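Local coordinates for ankyrin-repeat protein (Cryptosporidium parvum, PDB 2W4S), which binds RNA through a helical domain of the type found in PHAX, the transport factor for small nuclear and small nucleolar RNAs, at the interface of chains A and B. Numbering follows the deposited sequence. Chains: chain A/B, Ankyrin-repeat protein.

Contact 1: the interface of chains A and B. Residues chain A 6, 35-36, 40; chain B 5-6, 9.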
loop_
_atom_site.group_PDB
_atom_site.type_symbol
_atom_site.label_atom_id
_atom_site.label_comp_id
_atom_site.label_asym_id
_atom_site.label_seq_id
_atom_site.Cartn_x
_atom_site.Cartn_y
_atom_site.Cartn_z
ATOM N N MET A 6 0.431 11.280 8.533
ATOM C CA MET A 6 -0.259 10.124 7.976
ATOM C C MET A 6 -0.441 10.311 6.476
ATOM O O MET A 6 -0.599 9.342 5.732
ATOM C CB MET A 6 -1.629 9.944 8.649
ATOM C CG MET A 6 -2.518 8.801 8.091
ATOM S SD MET A 6 -1.634 7.245 7.798
ATOM C CE MET A 6 -2.774 6.036 8.471
ATOM N N SER A 35 -6.489 11.082 2.469
ATOM C CA SER A 35 -5.624 9.895 2.459
ATOM C C SER A 35 -6.420 8.600 2.548
ATOM O O SER A 35 -6.022 7.576 1.992
ATOM C CB SER A 35 -4.536 9.955 3.541
ATOM O OG SER A 35 -5.098 10.001 4.824
ATOM N N GLN A 36 -7.562 8.680 3.219
ATOM C CA GLN A 36 -8.498 7.582 3.305
ATOM C C GLN A 36 -8.990 7.108 1.930
ATOM O O GLN A 36 -8.824 5.944 1.606
ATOM C CB GLN A 36 -9.655 7.964 4.220
ATOM C CG GLN A 36 -10.380 6.802 4.858
ATOM C CD GLN A 36 -11.114 7.218 6.122
ATOM O OE1 GLN A 36 -10.498 7.466 7.163
ATOM N NE2 GLN A 36 -12.436 7.294 6.037
ATOM N N GLN A 40 -7.899 3.539 -0.560
ATOM C CA GLN A 40 -8.941 2.692 -1.187
ATOM C C GLN A 40 -8.769 2.579 -2.691
ATOM O O GLN A 40 -9.012 1.513 -3.256
ATOM C CB GLN A 40 -10.356 3.199 -0.898
ATOM C CG GLN A 40 -10.900 2.834 0.474
ATOM C CD GLN A 40 -12.315 3.396 0.741
ATOM O OE1 GLN A 40 -12.642 3.812 1.869
ATOM N NE2 GLN A 40 -13.153 3.409 -0.301
ATOM N N THR B 5 -11.878 3.340 10.780
ATOM C CA THR B 5 -12.066 3.174 9.327
ATOM C C THR B 5 -10.744 3.318 8.557
ATOM O O THR B 5 -10.482 2.570 7.609
ATOM C CB THR B 5 -13.202 4.063 8.756
ATOM O OG1 THR B 5 -14.463 3.446 9.038
ATOM C CG2 THR B 5 -13.102 4.218 7.254
ATOM N N MET B 6 -9.904 4.254 8.980
ATOM C CA MET B 6 -8.571 4.344 8.416
ATOM C C MET B 6 -7.796 3.032 8.627
ATOM O O MET B 6 -7.208 2.499 7.688
ATOM C CB MET B 6 -7.801 5.531 8.998
ATOM C CG MET B 6 -6.337 5.612 8.540
ATOM S SD MET B 6 -6.073 6.325 6.891
ATOM C CE MET B 6 -6.420 4.961 5.797
ATOM N N ILE B 9 -8.895 0.366 6.591
ATOM C CA ILE B 9 -8.437 0.545 5.219
ATOM C C ILE B 9 -6.942 0.211 5.069
ATOM O O ILE B 9 -6.531 -0.358 4.044
ATOM C CB ILE B 9 -8.811 1.954 4.708
ATOM C CG1 ILE B 9 -10.283 1.945 4.278
ATOM C CG2 ILE B 9 -7.942 2.382 3.550
ATOM C CD1 ILE B 9 -11.002 3.195 4.572
#
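A:Met6 and B:Met6 reach toward each other tip to tip, the terminal methyl CE of A:Met6 lying 3.6 Å from CG of B:Met6 and beside its sulfur. The contact belongs to a two-fold symmetric helix-helix interface between two copies of the PHAX-type RNA-binding domain; whether this dimer forms in solution the structure alone does not show. Here the start of helix 5-18 of chain B faces helix 24-50 and the start of helix 6-18 of chain A. Both methionine chains are bent beyond CG. In B:Met6 the fold at the sulfur (chi3 -81°) turns CE back toward the backbone of A:Gln36, while OG of A:Ser35 lies more loosely, 4.3 Å from SD of B:Met6.

Further apolar packing centres on the long side chain of A:Gln36, which has more of its own surface buried by chain B than any other residue of this patch. It slides past B:Met6 in the opposite direction and crosses B:Thr5 and B:Ile9 at about a right angle. Its aliphatic CG meets the tip of B:Ile9, 3.7 Å from CD1. A:Gln40, one turn further along the helix, covers the same isoleucine with its CG near CG1 of B:Ile9 at 4.0 Å, so that two glutamines border one branched side chain.

The A:Gln36 amide also approaches chain B. Its OE1 lies 3.7 Å from the backbone N of B:Met6, too long for a hydrogen bond. The CG2 methyl of B:Thr5 stands anti to the backbone N (chi1 of OG1 -79°), which turns it toward this amide, 3.4 Å from NE2 of A:Gln36.

Contact 2: the interface of chains A and B. Residues chain A 39, 42-43, 46-47; chain B 9, 12-13, 16.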
loop_
_atom_site.group_PDB
_atom_site.type_symbol
_atom_site.label_atom_id
_atom_site.label_comp_id
_atom_site.label_asym_id
_atom_site.label_seq_id
_atom_site.Cartn_x
_atom_site.Cartn_y
_atom_site.Cartn_z
ATOM N N LEU A 39 -6.091 5.696 -0.389
ATOM C CA LEU A 39 -5.656 4.334 -0.100
ATOM C C LEU A 39 -6.598 3.294 -0.682
ATOM O O LEU A 39 -6.139 2.296 -1.246
ATOM C CB LEU A 39 -5.453 4.097 1.404
ATOM C CG LEU A 39 -4.041 4.123 2.002
ATOM C CD1 LEU A 39 -4.090 3.703 3.469
ATOM C CD2 LEU A 39 -3.065 3.225 1.241
ATOM N N TYR A 42 -5.804 2.902 -4.263
ATOM C CA TYR A 42 -4.547 2.167 -4.433
ATOM C C TYR A 42 -4.833 0.683 -4.282
ATOM O O TYR A 42 -4.445 -0.134 -5.122
ATOM C CB TYR A 42 -3.506 2.662 -3.423
ATOM C CG TYR A 42 -2.281 1.795 -3.320
ATOM C CD1 TYR A 42 -1.552 1.476 -4.446
ATOM C CD2 TYR A 42 -1.851 1.300 -2.093
ATOM C CE1 TYR A 42 -0.449 0.676 -4.373
ATOM C CE2 TYR A 42 -0.710 0.481 -1.998
ATOM C CZ TYR A 42 -0.021 0.181 -3.146
ATOM O OH TYR A 42 1.097 -0.590 -3.120
ATOM N N GLU A 43 -5.587 0.365 -3.232
ATOM C CA GLU A 43 -6.049 -0.991 -2.986
ATOM C C GLU A 43 -6.842 -1.569 -4.141
ATOM O O GLU A 43 -6.599 -2.729 -4.542
ATOM C CB GLU A 43 -6.909 -1.062 -1.736
ATOM C CG GLU A 43 -7.352 -2.473 -1.501
ATOM C CD GLU A 43 -8.462 -2.597 -0.500
ATOM O OE1 GLU A 43 -9.155 -1.582 -0.208
ATOM O OE2 GLU A 43 -8.633 -3.737 -0.003
ATOM N N MET A 46 -4.767 -2.388 -6.971
ATOM C CA MET A 46 -4.098 -3.666 -6.644
ATOM C C MET A 46 -5.008 -4.861 -6.866
ATOM O O MET A 46 -4.546 -5.867 -7.378
ATOM C CB MET A 46 -3.525 -3.665 -5.227
ATOM C CG MET A 46 -2.149 -2.991 -5.101
ATOM S SD MET A 46 -1.323 -3.137 -3.480
ATOM C CE MET A 46 -2.543 -2.379 -2.373
ATOM N N LYS A 47 -6.296 -4.745 -6.517
ATOM C CA LYS A 47 -7.266 -5.866 -6.708
ATOM C C LYS A 47 -7.447 -6.205 -8.168
ATOM O O LYS A 47 -7.442 -7.395 -8.553
ATOM C CB LYS A 47 -8.633 -5.565 -6.107
ATOM C CG LYS A 47 -8.618 -5.544 -4.616
ATOM C CD LYS A 47 -9.992 -5.457 -4.030
ATOM C CE LYS A 47 -9.845 -5.461 -2.510
ATOM N NZ LYS A 47 -11.122 -5.739 -1.811
ATOM N N ILE B 9 -8.895 0.366 6.591
ATOM C CA ILE B 9 -8.437 0.545 5.219
ATOM C C ILE B 9 -6.942 0.211 5.069
ATOM O O ILE B 9 -6.531 -0.358 4.044
ATOM C CB ILE B 9 -8.811 1.954 4.708
ATOM C CG1 ILE B 9 -10.283 1.945 4.278
ATOM C CG2 ILE B 9 -7.942 2.382 3.550
ATOM C CD1 ILE B 9 -11.002 3.195 4.572
ATOM N N ASN B 12 -6.872 -3.533 4.829
ATOM C CA ASN B 12 -7.193 -4.121 3.539
ATOM C C ASN B 12 -6.141 -3.801 2.505
ATOM O O ASN B 12 -5.877 -4.624 1.643
ATOM C CB ASN B 12 -8.565 -3.673 3.033
ATOM C CG ASN B 12 -9.728 -4.320 3.786
ATOM O OD1 ASN B 12 -10.088 -5.475 3.546
ATOM N ND2 ASN B 12 -10.342 -3.555 4.678
ATOM N N THR B 13 -5.551 -2.613 2.570
ATOM C CA THR B 13 -4.478 -2.275 1.634
ATOM C C THR B 13 -3.323 -3.273 1.794
ATOM O O THR B 13 -2.925 -3.942 0.843
ATOM C CB THR B 13 -3.965 -0.816 1.818
ATOM O OG1 THR B 13 -4.975 0.090 1.373
ATOM C CG2 THR B 13 -2.696 -0.557 1.003
ATOM N N THR B 16 -4.316 -6.908 0.808
ATOM C CA THR B 16 -4.336 -6.983 -0.661
ATOM C C THR B 16 -2.921 -7.010 -1.272
ATOM O O THR B 16 -2.653 -7.817 -2.153
ATOM C CB THR B 16 -5.206 -5.843 -1.268
ATOM O OG1 THR B 16 -6.547 -5.981 -0.787
ATOM C CG2 THR B 16 -5.218 -5.877 -2.819
#
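The hydroxyl OG1 of B:Thr16 links the two chains: it donates to the carboxylate oxygen OE2 of A:Glu43 at 3.2 Å and also bonds to the backbone O of B:Asn12, one turn earlier in its own helix, at 2.9 Å. In this PHAX-type RNA-binding domain the contact is a helix-helix interface, with helix 24-50 of chain A against helix 5-18 of chain B. OE2 uses its anti lone pair, on the side away from OE1. The same oxygen faces A:Lys47 of its own helix in a long salt bridge, 3.7 Å from NZ, so the lysine probably helps to stabilise the negative charge beside the partner chain.

A:Glu43 is extended, with CG anti to the backbone N (chi1 -179°), which carries its carboxylate across to the far helix. There it crosses the side chain of B:Asn12, the carboxylate and amide planes turned 32° apart, and its CD packs against CB of the asparagine. B:Thr16 crosses A:Glu43 at about a right angle. The methyl CG2, the other branch of B:Thr16, stands anti to the backbone N and settles against CB of A:Met46 at 3.7 Å; the side chain of A:Lys47 crosses B:Thr16 at about a right angle, its CG near the same methyl.

B:Thr13 wedges between A:Leu39, A:Tyr42 and A:Met46. Its OG1 is tied to the backbone O of B:Ile9 at 3.1 Å, a bond that helps to hold the rotation of the side chain. CG2 lies near CD2 and CE2 of A:Tyr42, beyond the rim and somewhat above the ring plane, 3.7 Å from CD2, and also meets CD2 of A:Leu39. A:Met46, bent at its sulfur (chi3 -59°), lays CE over one face of that ring, toward its rim, and touches B:Thr13 with the same methyl. CG2 of B:Ile9 meets CB of A:Leu39 at 3.7 Å.

Contact 1 and contact 2 lie about 10 Å apart, measured between the centres of their C-alpha atoms, and follow one another along the same pair of helices, 24-50 of chain A and 5-18 of chain B. B:Ile9 is shared, its two branches serving different patches. Contact 1 adds the N-terminal helix of chain A, bringing the first helices of both copies together. Because the interface is two-fold symmetric, each patch recurs with the chains exchanged. In this pairing each copy uses its first two helices, while helices 65-78 and 84-91 supply none of the residues described.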